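Local structure of abhydrolase domain-containing protein (Exiguobacterium antarcticum, 5H3H) at residues H28-A32 against M156-F160; N35-Y39 against L173-F177; G68-T72 against A195-E199; L93-M97 against H248-L252; I146-K150 against T189-I194. The protein probably hydrolyses carboxylic esters as an alpha/beta-hydrolase-fold esterase, and may also make peracids as perhydrolases of this family do. All blocks are in the same frame, centred on the assembly; numbering follows the deposited sequence.

Four of the five contacts gather round the pocket that holds ethaneperoxoic acid (F50). Contact 4 supplies Ser-96 and His-248, and contact 1 lies beside it, Trp-30 N and Met-97 N of contact 4 both donating to F50 O. Contact 2 backs this site, with Met-36 CE 3.3 Å from Phe-95 CD2 of contact 4, and contact 3 adds the pocket residue Leu-196. Contact 5 lies farther out among the helices inserted between strands 114-120 and 211-217, its centre about 20 Å from that of contact 4, yet Thr-189 O stands 3.0 Å from Trp-30 NE1 of contact 1. Contacts 2 and 3 flank the site, their centres about 25 Å apart.

Contact 1 of 5, residues H28-A32 against M156-F160; sequences HGWPA and MLKGF. With F50 (ethaneperoxoic acid), chain D.
Trp-30 points the edge of its six-membered ring at the face of Phe-160, an edge-to-face pair with centroids 5.0 Å apart, planes at 81° and Trp-30 CZ3 3.8 Å from Phe-160 CZ. The 28-32 segment is an irregular loop following strand 23-27, with a cis peptide between Trp-30 and Pro-31; 156-160 is one helical turn. The backbones stay apart, Pro-31 CA and Leu-157 CA being 8.7 Å distant, so mainly side chains bridge the gap. Phe-160 (chi1 t, chi2 68°) points toward the loop; Trp-30 starts sideways and chi1 t swings its indole to meet it. Met-156 (chi1 t, chi2 m, chi3 m) brings CE to 3.9 Å from Trp-30 CH2, a Met-aromatic contact with Met-156 SD obliquely placed 5.3 Å from the centroid of the Trp-30 six-membered ring. Pro-31 CG packs on Leu-157 CD2 at 3.5 Å. Ala-32 N bonds Gly-29 O (3.1 Å), as does His-28 ND1 (2.8 Å). Trp-30 N donates to F50 O at 2.9 Å, consistent with an oxyanion-hole amide of alpha/beta hydrolases. Helix 153-164 packs over the loop, helix 186-198 accepts the Trp-30 indole NH at Thr-189 O, and helix 171-182 packs against Leu-157.

Contact 2 of 5, residues N35-Y39 against L173-F177; sequences NMFEY and LQQWF
This is an aromatic and apolar contact between the start of helix 38-46, with the 3-10 turn that leads into it, and helix 171-182. Residues 35-37 are 3-10, Phe-37 holds the N-cap position, and Glu-38 N bonds Asn-35 O (3.1 Å); 173-177 is regular helix, with Phe-177 N bonded to Leu-173 O (3.2 Å). The closest alpha carbons are those of Met-36 and Phe-177, 7.1 Å apart. Trp-176 (chi1 t, chi2 77°) lies at the middle. Tyr-39 (chi1 m) turns its edge to the face of the six-membered indole ring in an offset edge-to-face pair, centroids 6.0 Å apart and planes at 84°. At the indole edge, Asn-35 O is 3.4 Å from Trp-176 CZ2. Met-36 CA lies 4.0 Å from Trp-176 CH2, and Glu-38 OE1 comes within 3.8 Å of Trp-176 CZ2. On one flank Tyr-39 OH meets Leu-173 CD2 at 3.5 Å; on the other Met-36 (chi1 p) sets CB 4.0 Å from Phe-177 CE1, and Phe-177 continues to Phe-164 and Phe-165. No hydrogen bond crosses the interface. Such apolar seating of a helical cap on the core domain, beside the active site, is familiar from alpha/beta hydrolases.

Contact 3 of 5, residues G68-T72 against A195-E199; sequences GYDYT and ALRDE
One hydrogen bond joins the segments: Tyr-71 N donates to Glu-199 OE2 at 2.8 Å, nearly straight at 167°. The amide belongs to the first turn of helix 71-85, for which Asp-70 is the N-cap residue, its chi1 p side chain accepting from Thr-73 N. Glu-199 follows the last turn of helix 186-198, where its N bonds Ala-195 O (2.9 Å) before the backbone opens to phi/psi -74/145; chi1 m and chi2 -91° then bring the carboxylate to the facing helix start. A CH-pi contact accompanies this bond, Glu-199 CG sitting 3.7 Å from the Tyr-71 ring centroid and 11° off its normal. Close packing fills the rest. Asp-70 CA and Ala-195 CA approach to 5.2 Å, a closeness that suits the small Ala-195, whose CB lies 3.5 Å from Tyr-69 O and makes an apolar contact with Tyr-71 CE1 at 4.0 Å. Tyr-71 (chi1 m, chi2 2°) runs on until OH is 3.3 Å from Leu-196 CD2, beside Met-97. Chemically, Glu-199 does two jobs: its carboxylate accepts from a helix N-terminus, where exposed amides and the helix dipole favour negative charge, and its CG covers the face of Tyr-71, whose OH touches pocket residue Leu-196.

Contact 4 of 5, residues L93-M97 against H248-L252; sequences LGFSM and HGMFL. With F50 (ethaneperoxoic acid), chain D.
Ser-96 carries the strained backbone of a nucleophile elbow, phi/psi 58/-119, at the sharp turn between strand 90-95 and helix 97-109, and its OG lies only 2.5 Å from F50 C, too close for an ordinary non-bonded contact. The Gly-94, Ser-96, Gly-98 pattern fits the GxSxG elbow of alpha/beta hydrolases. Opposite it, His-248 (chi1 t, chi2 46°) brings NE2 to 3.0 Å from Ser-96 OG and donates to F50 OXT at 2.8 Å and 175°; its ND1 is hydrogen-bonded to Asp-220, an arrangement consistent with a Ser-His-Asp catalytic triad. Met-97 N donates to F50 O at 2.9 Å, as expected of an oxyanion-hole amide. The nearest alpha carbons, Ser-96 CA and His-248 CA, are 8.3 Å apart, and Phe-95 (chi1 t, chi2 87°) fills the space. Phe-95 CE1 is 3.4 Å from His-248 O, and its ring lies obliquely to the imidazole, planes at 43°. Phe-251 (chi1 p) turns its edge to the Phe-95 face, centroids 5.4 Å apart and planes at 82°, while Met-250 CE touches Phe-95 CE1 at 4.2 Å. Gly-249 centres an inverse gamma turn, Met-250 N bonding His-248 O (2.8 Å), that leads into helix 250-253. Strand 90-95 runs between strands 23-27 and 114-120, and helix 255-267 packs against Leu-93, Met-250 and Phe-251.

Contact 5 of 5, residues I146-K150 against T189-I194; sequences IEDTK and TIQSAI
Ile-146 and Ile-190 form the two main bumps of this helix-to-helix contact, and they sit where the backbones approach most closely, their CA atoms 5.8 Å apart. Both adopt chi1 m with chi2 t, and the branched chains lie alongside one another, Ile-146 CG2 being 4.1 Å from Ile-190 CG2. The rest of Ile-146 enters a hollow left by the small Ala-193: Ile-146 CG1 comes to 3.4 Å from Ala-193 CB, and the tip, Ile-146 CD1, reaches Ile-194 CG1 at 4.0 Å. In return Ile-190 packs against Thr-149 and Lys-150. Thr-149 OG1 lies 3.4 Å from Ile-190 CG1 and 4.2 Å from Thr-189 CG2, while Lys-150 lays its aliphatic stem over the tip of Ile-190, Lys-150 CG to Ile-190 CD1 3.5 Å, at the exposed margin. The 189-194 segment is regular helix, with Ala-193 N bonded to Thr-189 O and Ile-194 N to Ile-190 O, both 3.1 Å; Lys-150 N bonds Ile-146 O, also at 3.1 Å. No hydrogen bond crosses, so van der Waals packing of largely apolar side chains joins the two segments. Both belong to the helical layer inserted between strands 114-120 and 211-217, where alpha/beta hydrolases commonly carry a cap. Helix 139-149 also meets helix 153-164 through Met-156, whereas helix 186-198 faces inward, Thr-189 O accepting from Trp-30 NE1 and Ser-192 touching the same indole, in the loop after strand 23-27.

Contact 1 of 5, residues H28-A32 against M156-F160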
# COMPACT_ATOMS: atom_id res chain seq x y z
N HIS B 28 -11.06 -2.62 18.25
CA HIS B 28 -11.49 -1.97 19.51
C HIS B 28 -10.71 -0.71 19.87
O HIS B 28 -9.63 -0.42 19.35
CB HIS B 28 -11.49 -3.01 20.64
CG HIS B 28 -10.14 -3.50 21.07
ND1 HIS B 28 -9.34 -2.82 21.96
CD2 HIS B 28 -9.44 -4.61 20.73
CE1 HIS B 28 -8.21 -3.48 22.15
NE2 HIS B 28 -8.27 -4.61 21.46
N GLY B 29 -11.24 0.04 20.83
CA GLY B 29 -10.49 1.20 21.34
C GLY B 29 -9.61 0.83 22.51
O GLY B 29 -9.67 -0.28 23.02
N TRP B 30 -8.79 1.80 22.91
CA TRP B 30 -7.95 1.72 24.10
C TRP B 30 -8.85 1.96 25.34
O TRP B 30 -9.67 2.89 25.30
CB TRP B 30 -6.88 2.79 23.99
CG TRP B 30 -5.95 2.94 25.17
CD1 TRP B 30 -4.74 2.35 25.31
CD2 TRP B 30 -6.14 3.77 26.32
NE1 TRP B 30 -4.17 2.73 26.50
CE2 TRP B 30 -4.99 3.62 27.13
CE3 TRP B 30 -7.16 4.62 26.74
CZ2 TRP B 30 -4.84 4.30 28.35
CZ3 TRP B 30 -7.03 5.27 27.95
CH2 TRP B 30 -5.89 5.11 28.75
N PRO B 31 -8.69 1.19 26.44
CA PRO B 31 -7.81 0.03 26.55
C PRO B 31 -8.67 -1.19 26.80
O PRO B 31 -8.52 -1.91 27.80
CB PRO B 31 -6.94 0.40 27.72
CG PRO B 31 -7.90 1.20 28.61
CD PRO B 31 -9.03 1.69 27.79
N ALA B 32 -9.62 -1.43 25.88
CA ALA B 32 -10.63 -2.44 26.11
C ALA B 32 -10.21 -3.74 25.36
O ALA B 32 -9.01 -4.13 25.37
CB ALA B 32 -11.96 -1.92 25.67
N MET B 156 -7.51 5.00 37.41
CA MET B 156 -7.31 5.65 36.10
C MET B 156 -8.47 5.32 35.21
O MET B 156 -9.10 6.22 34.60
CB MET B 156 -5.98 5.19 35.46
CG MET B 156 -5.66 5.92 34.18
SD MET B 156 -6.52 5.32 32.73
CE MET B 156 -5.66 3.76 32.45
N LEU B 157 -8.75 4.02 35.10
CA LEU B 157 -9.88 3.52 34.29
C LEU B 157 -11.25 4.03 34.70
O LEU B 157 -12.06 4.32 33.87
CB LEU B 157 -9.86 1.97 34.25
CG LEU B 157 -8.69 1.34 33.49
CD1 LEU B 157 -8.69 -0.16 33.68
CD2 LEU B 157 -8.71 1.64 31.99
N LYS B 158 -11.57 4.01 35.98
CA LYS B 158 -12.85 4.55 36.46
C LYS B 158 -13.00 6.03 36.02
O LYS B 158 -14.04 6.46 35.49
CB LYS B 158 -12.94 4.40 37.98
CG LYS B 158 -14.26 4.85 38.59
CD LYS B 158 -14.14 4.70 40.12
CE LYS B 158 -15.09 5.61 40.89
NZ LYS B 158 -16.49 5.24 40.57
N GLY B 159 -11.90 6.76 36.13
CA GLY B 159 -11.85 8.13 35.67
C GLY B 159 -12.07 8.28 34.20
O GLY B 159 -12.79 9.14 33.78
N PHE B 160 -11.46 7.40 33.41
CA PHE B 160 -11.70 7.41 31.96
C PHE B 160 -13.16 7.02 31.56
O PHE B 160 -13.80 7.66 30.69
CB PHE B 160 -10.61 6.50 31.34
CG PHE B 160 -10.57 6.53 29.82
CD1 PHE B 160 -10.16 7.69 29.15
CD2 PHE B 160 -10.90 5.41 29.08
CE1 PHE B 160 -10.11 7.71 27.76
CE2 PHE B 160 -10.85 5.42 27.67
CZ PHE B 160 -10.45 6.56 27.02
C F50 D . -9.33 5.41 22.61
OX1 F50 D . -11.32 4.06 23.48
O F50 D . -8.86 4.52 21.94
OXT F50 D . -10.74 5.28 23.01
CH3 F50 D . -8.50 6.61 22.99

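Contact 2 of 5, residues N35-Y39 against L173-F177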
# COMPACT_ATOMS: atom_id res chain seq x y z
N ASN B 35 -14.62 -7.61 22.87
CA ASN B 35 -15.89 -7.76 23.56
C ASN B 35 -16.66 -6.45 23.72
O ASN B 35 -17.85 -6.51 23.90
CB ASN B 35 -15.77 -8.45 24.96
CG ASN B 35 -15.40 -9.91 24.86
OD1 ASN B 35 -15.92 -10.63 24.02
ND2 ASN B 35 -14.50 -10.36 25.73
N MET B 36 -16.04 -5.30 23.62
CA MET B 36 -16.85 -4.05 23.70
C MET B 36 -17.88 -3.95 22.55
O MET B 36 -18.77 -3.14 22.63
CB MET B 36 -15.99 -2.79 23.66
CG MET B 36 -15.32 -2.57 22.35
SD MET B 36 -14.22 -1.15 22.29
CE MET B 36 -14.94 -0.31 20.92
N PHE B 37 -17.74 -4.76 21.50
CA PHE B 37 -18.64 -4.70 20.34
C PHE B 37 -19.80 -5.68 20.47
O PHE B 37 -20.56 -5.88 19.48
CB PHE B 37 -17.86 -5.02 19.05
CG PHE B 37 -16.84 -3.99 18.67
CD1 PHE B 37 -17.22 -2.68 18.40
CD2 PHE B 37 -15.49 -4.33 18.58
CE1 PHE B 37 -16.28 -1.73 18.02
CE2 PHE B 37 -14.54 -3.39 18.23
CZ PHE B 37 -14.94 -2.07 17.92
N GLU B 38 -19.98 -6.31 21.62
CA GLU B 38 -20.95 -7.41 21.71
C GLU B 38 -22.36 -7.10 21.17
O GLU B 38 -22.93 -7.94 20.49
CB GLU B 38 -21.00 -8.02 23.12
CG GLU B 38 -22.05 -7.49 24.09
CD GLU B 38 -22.04 -8.25 25.43
OE1 GLU B 38 -20.97 -8.83 25.80
OE2 GLU B 38 -23.09 -8.34 26.08
N TYR B 39 -22.91 -5.91 21.52
CA TYR B 39 -24.25 -5.47 21.08
C TYR B 39 -24.38 -5.35 19.54
O TYR B 39 -25.44 -5.63 18.99
CB TYR B 39 -24.70 -4.18 21.83
CG TYR B 39 -24.79 -4.44 23.30
CD1 TYR B 39 -25.84 -5.20 23.81
CD2 TYR B 39 -23.71 -4.14 24.16
CE1 TYR B 39 -25.87 -5.58 25.14
CE2 TYR B 39 -23.75 -4.52 25.49
CZ TYR B 39 -24.84 -5.24 25.98
OH TYR B 39 -24.90 -5.64 27.31
N LEU B 173 -23.86 -2.62 33.72
CA LEU B 173 -23.29 -2.35 32.42
C LEU B 173 -21.93 -1.62 32.51
O LEU B 173 -21.00 -2.00 31.84
CB LEU B 173 -24.17 -1.53 31.48
CG LEU B 173 -24.61 -1.94 30.09
CD1 LEU B 173 -24.87 -0.78 29.13
CD2 LEU B 173 -23.78 -3.06 29.42
N GLN B 174 -21.85 -0.57 33.31
CA GLN B 174 -20.58 0.12 33.53
C GLN B 174 -19.52 -0.81 34.08
O GLN B 174 -18.38 -0.70 33.66
CB GLN B 174 -20.71 1.30 34.46
CG GLN B 174 -21.44 2.50 33.90
CD GLN B 174 -21.50 3.66 34.91
OE1 GLN B 174 -20.46 4.16 35.39
NE2 GLN B 174 -22.70 4.13 35.21
N GLN B 175 -19.87 -1.71 35.01
CA GLN B 175 -18.88 -2.60 35.59
C GLN B 175 -18.34 -3.59 34.55
O GLN B 175 -17.15 -3.94 34.53
CB GLN B 175 -19.44 -3.36 36.77
CG GLN B 175 -18.42 -4.16 37.59
CD GLN B 175 -17.39 -3.29 38.37
OE1 GLN B 175 -17.71 -2.23 38.87
NE2 GLN B 175 -16.14 -3.76 38.44
N TRP B 176 -19.24 -4.10 33.73
CA TRP B 176 -18.84 -4.92 32.61
C TRP B 176 -17.77 -4.22 31.77
O TRP B 176 -16.77 -4.84 31.38
CB TRP B 176 -20.08 -5.35 31.78
CG TRP B 176 -19.73 -5.88 30.42
CD1 TRP B 176 -19.21 -7.14 30.11
CD2 TRP B 176 -19.81 -5.18 29.20
NE1 TRP B 176 -18.95 -7.21 28.79
CE2 TRP B 176 -19.34 -6.05 28.19
CE3 TRP B 176 -20.21 -3.89 28.86
CZ2 TRP B 176 -19.26 -5.65 26.84
CZ3 TRP B 176 -20.17 -3.50 27.50
CH2 TRP B 176 -19.66 -4.40 26.50
N PHE B 177 -18.02 -2.98 31.41
CA PHE B 177 -17.16 -2.24 30.52
C PHE B 177 -15.83 -1.94 31.17
O PHE B 177 -14.77 -2.11 30.55
CB PHE B 177 -17.85 -1.00 29.95
CG PHE B 177 -17.01 -0.29 28.94
CD1 PHE B 177 -16.87 -0.83 27.66
CD2 PHE B 177 -16.32 0.85 29.28
CE1 PHE B 177 -16.06 -0.21 26.71
CE2 PHE B 177 -15.53 1.50 28.32
CZ PHE B 177 -15.39 0.96 27.04

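Contact 3 of 5, residues G68-T72 against A195-E199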
# COMPACT_ATOMS: atom_id res chain seq x y z
N GLY B 68 5.93 -3.07 20.33
CA GLY B 68 5.20 -3.11 19.08
C GLY B 68 3.80 -2.54 19.13
O GLY B 68 2.97 -2.95 18.35
N TYR B 69 3.57 -1.54 19.99
CA TYR B 69 2.25 -0.91 20.16
C TYR B 69 2.06 0.30 19.27
O TYR B 69 0.97 0.90 19.25
CB TYR B 69 2.00 -0.62 21.66
CG TYR B 69 1.96 -1.91 22.47
CD1 TYR B 69 0.78 -2.59 22.65
CD2 TYR B 69 3.10 -2.46 22.98
CE1 TYR B 69 0.75 -3.79 23.33
CE2 TYR B 69 3.08 -3.63 23.65
CZ TYR B 69 1.89 -4.29 23.86
OH TYR B 69 1.83 -5.49 24.52
N ASP B 70 3.12 0.64 18.52
CA ASP B 70 3.11 1.70 17.49
C ASP B 70 2.17 1.27 16.39
O ASP B 70 1.88 0.05 16.24
CB ASP B 70 4.53 1.94 16.97
CG ASP B 70 5.15 0.66 16.37
OD1 ASP B 70 5.62 -0.19 17.16
OD2 ASP B 70 5.10 0.49 15.12
N TYR B 71 1.57 2.22 15.71
CA TYR B 71 0.48 1.87 14.75
C TYR B 71 1.04 1.08 13.59
O TYR B 71 0.34 0.22 13.05
CB TYR B 71 -0.24 3.09 14.24
CG TYR B 71 -1.17 3.79 15.24
CD1 TYR B 71 -1.31 3.37 16.56
CD2 TYR B 71 -1.86 4.93 14.87
CE1 TYR B 71 -2.13 4.06 17.47
CE2 TYR B 71 -2.69 5.62 15.78
CZ TYR B 71 -2.80 5.17 17.08
OH TYR B 71 -3.63 5.81 17.97
N THR B 72 2.29 1.35 13.21
CA THR B 72 2.92 0.53 12.14
C THR B 72 2.88 -0.94 12.51
O THR B 72 2.35 -1.72 11.76
CB THR B 72 4.36 0.96 11.81
OG1 THR B 72 4.35 2.30 11.29
CG2 THR B 72 5.00 -0.01 10.77
N ALA B 195 1.78 5.63 21.82
CA ALA B 195 1.40 5.70 20.41
C ALA B 195 0.24 6.69 20.23
O ALA B 195 0.26 7.53 19.31
CB ALA B 195 1.04 4.32 19.91
N LEU B 196 -0.76 6.63 21.11
CA LEU B 196 -1.82 7.65 21.08
C LEU B 196 -1.23 9.04 21.18
O LEU B 196 -1.64 9.96 20.45
CB LEU B 196 -2.93 7.47 22.12
CG LEU B 196 -3.98 6.41 21.78
CD1 LEU B 196 -4.62 5.89 23.05
CD2 LEU B 196 -5.03 6.91 20.80
N ARG B 197 -0.23 9.21 22.03
CA ARG B 197 0.27 10.53 22.20
C ARG B 197 0.95 11.02 20.94
O ARG B 197 0.78 12.18 20.57
CB ARG B 197 1.16 10.63 23.46
CG ARG B 197 2.62 10.33 23.41
CD ARG B 197 3.43 11.44 24.12
NE ARG B 197 4.02 10.97 25.35
CZ ARG B 197 5.09 10.18 25.46
NH1 ARG B 197 5.75 9.71 24.40
NH2 ARG B 197 5.48 9.84 26.67
N ASP B 198 1.67 10.13 20.27
CA ASP B 198 2.71 10.54 19.30
C ASP B 198 2.33 10.36 17.84
O ASP B 198 2.91 11.04 17.00
CB ASP B 198 3.99 9.76 19.52
CG ASP B 198 4.74 10.16 20.79
OD1 ASP B 198 4.48 11.21 21.43
OD2 ASP B 198 5.61 9.37 21.17
N GLU B 199 1.41 9.46 17.52
CA GLU B 199 1.13 9.10 16.13
C GLU B 199 0.36 10.22 15.42
O GLU B 199 -0.45 10.89 16.03
CB GLU B 199 0.34 7.79 16.04
CG GLU B 199 1.09 6.55 16.49
CD GLU B 199 1.83 5.83 15.38
OE1 GLU B 199 1.77 6.24 14.20
OE2 GLU B 199 2.48 4.83 15.67

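Contact 4 of 5, residues L93-M97 against H248-L252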
# COMPACT_ATOMS: atom_id res chain seq x y z
N LEU B 93 -13.99 -1.81 10.52
CA LEU B 93 -14.41 -0.75 11.47
C LEU B 93 -13.35 -0.54 12.54
O LEU B 93 -12.93 -1.48 13.20
CB LEU B 93 -15.75 -1.05 12.09
CG LEU B 93 -16.30 -0.18 13.24
CD1 LEU B 93 -15.98 1.29 13.18
CD2 LEU B 93 -17.82 -0.34 13.42
N GLY B 94 -12.92 0.71 12.71
CA GLY B 94 -12.05 1.03 13.79
C GLY B 94 -12.72 2.00 14.74
O GLY B 94 -13.23 3.02 14.29
N PHE B 95 -12.73 1.67 16.01
CA PHE B 95 -13.27 2.56 17.07
C PHE B 95 -12.09 3.15 17.81
O PHE B 95 -11.22 2.43 18.30
CB PHE B 95 -14.16 1.82 18.01
CG PHE B 95 -14.67 2.69 19.17
CD1 PHE B 95 -15.82 3.46 19.02
CD2 PHE B 95 -13.95 2.76 20.38
CE1 PHE B 95 -16.31 4.22 20.09
CE2 PHE B 95 -14.41 3.59 21.43
CZ PHE B 95 -15.57 4.32 21.26
N SER B 96 -12.04 4.48 17.86
CA SER B 96 -11.06 5.20 18.61
C SER B 96 -9.62 4.86 18.17
O SER B 96 -9.30 5.12 17.02
CB SER B 96 -11.36 5.05 20.10
OG SER B 96 -10.82 6.16 20.77
N MET B 97 -8.77 4.33 19.04
CA MET B 97 -7.43 3.93 18.60
C MET B 97 -7.48 2.98 17.38
O MET B 97 -6.60 3.02 16.52
CB MET B 97 -6.67 3.26 19.74
CG MET B 97 -5.18 3.05 19.45
SD MET B 97 -4.30 2.36 20.85
CE MET B 97 -5.15 0.78 21.06
N HIS B 248 -18.25 9.47 23.56
CA HIS B 248 -17.29 8.59 22.91
C HIS B 248 -17.93 7.23 22.68
O HIS B 248 -18.00 6.76 21.55
CB HIS B 248 -16.09 8.49 23.79
CG HIS B 248 -14.91 7.85 23.15
ND1 HIS B 248 -14.49 8.17 21.89
CD2 HIS B 248 -14.00 6.97 23.64
CE1 HIS B 248 -13.39 7.51 21.60
NE2 HIS B 248 -13.04 6.80 22.66
N GLY B 249 -18.54 6.70 23.72
CA GLY B 249 -19.12 5.37 23.66
C GLY B 249 -20.45 5.30 23.00
O GLY B 249 -21.41 4.89 23.63
N MET B 250 -20.54 5.66 21.71
CA MET B 250 -21.84 5.60 21.05
C MET B 250 -22.46 4.23 21.01
O MET B 250 -23.68 4.09 20.87
CB MET B 250 -21.85 6.20 19.67
CG MET B 250 -20.80 5.79 18.69
SD MET B 250 -20.37 7.19 17.57
CE MET B 250 -18.66 6.73 17.63
N PHE B 251 -21.61 3.22 21.07
CA PHE B 251 -22.08 1.83 20.96
C PHE B 251 -23.00 1.43 22.11
O PHE B 251 -23.73 0.45 21.98
CB PHE B 251 -20.90 0.91 20.78
CG PHE B 251 -19.92 0.95 21.90
CD1 PHE B 251 -20.11 0.16 23.02
CD2 PHE B 251 -18.80 1.75 21.81
CE1 PHE B 251 -19.21 0.20 24.11
CE2 PHE B 251 -17.91 1.80 22.88
CZ PHE B 251 -18.10 1.00 24.00
N LEU B 252 -23.00 2.20 23.22
CA LEU B 252 -24.00 2.14 24.26
C LEU B 252 -24.88 3.40 24.42
O LEU B 252 -26.05 3.28 24.77
CB LEU B 252 -23.31 1.90 25.60
CG LEU B 252 -22.43 0.69 25.80
CD1 LEU B 252 -21.96 0.71 27.25
CD2 LEU B 252 -23.16 -0.60 25.48
C F50 D . -9.33 5.41 22.61
OX1 F50 D . -11.32 4.06 23.48
O F50 D . -8.86 4.52 21.94
OXT F50 D . -10.74 5.28 23.01
CH3 F50 D . -8.50 6.61 22.99

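Contact 5 of 5, residues I146-K150 against T189-I194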
# COMPACT_ATOMS: atom_id res chain seq x y z
N ILE B 146 -0.78 8.15 31.52
CA ILE B 146 0.27 7.16 31.63
C ILE B 146 0.83 7.08 33.07
O ILE B 146 1.01 5.99 33.63
CB ILE B 146 1.36 7.44 30.61
CG1 ILE B 146 0.83 7.22 29.17
CG2 ILE B 146 2.57 6.56 30.85
CD1 ILE B 146 1.59 8.03 28.16
N GLU B 147 1.00 8.24 33.67
CA GLU B 147 1.54 8.37 35.03
C GLU B 147 0.60 7.71 36.00
O GLU B 147 1.04 6.94 36.83
CB GLU B 147 1.79 9.84 35.43
CG GLU B 147 0.93 10.47 36.55
CD GLU B 147 0.70 11.94 36.28
OE1 GLU B 147 -0.48 12.34 36.30
OE2 GLU B 147 1.70 12.68 36.01
N ASP B 148 -0.70 8.00 35.83
CA ASP B 148 -1.78 7.40 36.62
C ASP B 148 -1.84 5.86 36.44
O ASP B 148 -1.98 5.14 37.43
CB ASP B 148 -3.10 8.06 36.29
CG ASP B 148 -3.21 9.48 36.84
OD1 ASP B 148 -2.36 9.84 37.69
OD2 ASP B 148 -4.14 10.23 36.42
N THR B 149 -1.72 5.36 35.20
CA THR B 149 -1.69 3.88 35.05
C THR B 149 -0.52 3.19 35.74
O THR B 149 -0.65 2.03 36.25
CB THR B 149 -2.10 3.31 33.61
OG1 THR B 149 -1.28 2.19 33.16
CG2 THR B 149 -2.37 4.30 32.59
N LYS B 150 0.61 3.90 35.87
CA LYS B 150 1.77 3.36 36.57
C LYS B 150 1.67 3.31 38.13
O LYS B 150 2.49 2.72 38.76
CB LYS B 150 3.08 4.02 36.12
CG LYS B 150 3.69 3.37 34.90
CD LYS B 150 4.04 4.36 33.78
CE LYS B 150 5.13 5.35 34.11
NZ LYS B 150 6.01 5.64 32.91
N THR B 189 -1.28 -1.24 27.81
CA THR B 189 -2.03 -0.05 28.05
C THR B 189 -1.08 1.15 28.02
O THR B 189 -1.36 2.12 27.35
CB THR B 189 -2.81 -0.12 29.37
OG1 THR B 189 -3.78 -1.17 29.27
CG2 THR B 189 -3.49 1.19 29.72
N ILE B 190 0.06 1.06 28.71
CA ILE B 190 1.03 2.18 28.68
C ILE B 190 1.61 2.46 27.28
O ILE B 190 1.56 3.58 26.80
CB ILE B 190 2.12 1.96 29.71
CG1 ILE B 190 1.49 2.18 31.11
CG2 ILE B 190 3.35 2.80 29.43
CD1 ILE B 190 2.31 1.58 32.21
N GLN B 191 2.19 1.45 26.66
CA GLN B 191 2.79 1.58 25.33
C GLN B 191 1.80 2.08 24.25
O GLN B 191 2.17 2.94 23.43
CB GLN B 191 3.45 0.25 24.89
CG GLN B 191 4.58 -0.31 25.78
CD GLN B 191 5.77 0.61 25.99
OE1 GLN B 191 5.71 1.61 26.72
NE2 GLN B 191 6.86 0.28 25.35
N SER B 192 0.52 1.68 24.30
CA SER B 192 -0.47 2.20 23.36
C SER B 192 -0.84 3.63 23.63
O SER B 192 -1.13 4.34 22.68
CB SER B 192 -1.78 1.41 23.38
OG SER B 192 -1.62 0.05 23.06
N ALA B 193 -0.91 4.04 24.90
CA ALA B 193 -1.01 5.48 25.27
C ALA B 193 0.11 6.33 24.69
O ALA B 193 -0.15 7.43 24.26
CB ALA B 193 -1.04 5.67 26.79
N ILE B 194 1.33 5.80 24.63
CA ILE B 194 2.48 6.49 24.01
C ILE B 194 2.27 6.67 22.48
O ILE B 194 2.54 7.72 21.94
CB ILE B 194 3.80 5.76 24.36
CG1 ILE B 194 4.14 6.03 25.83
CG2 ILE B 194 4.97 6.11 23.39
CD1 ILE B 194 5.39 5.33 26.31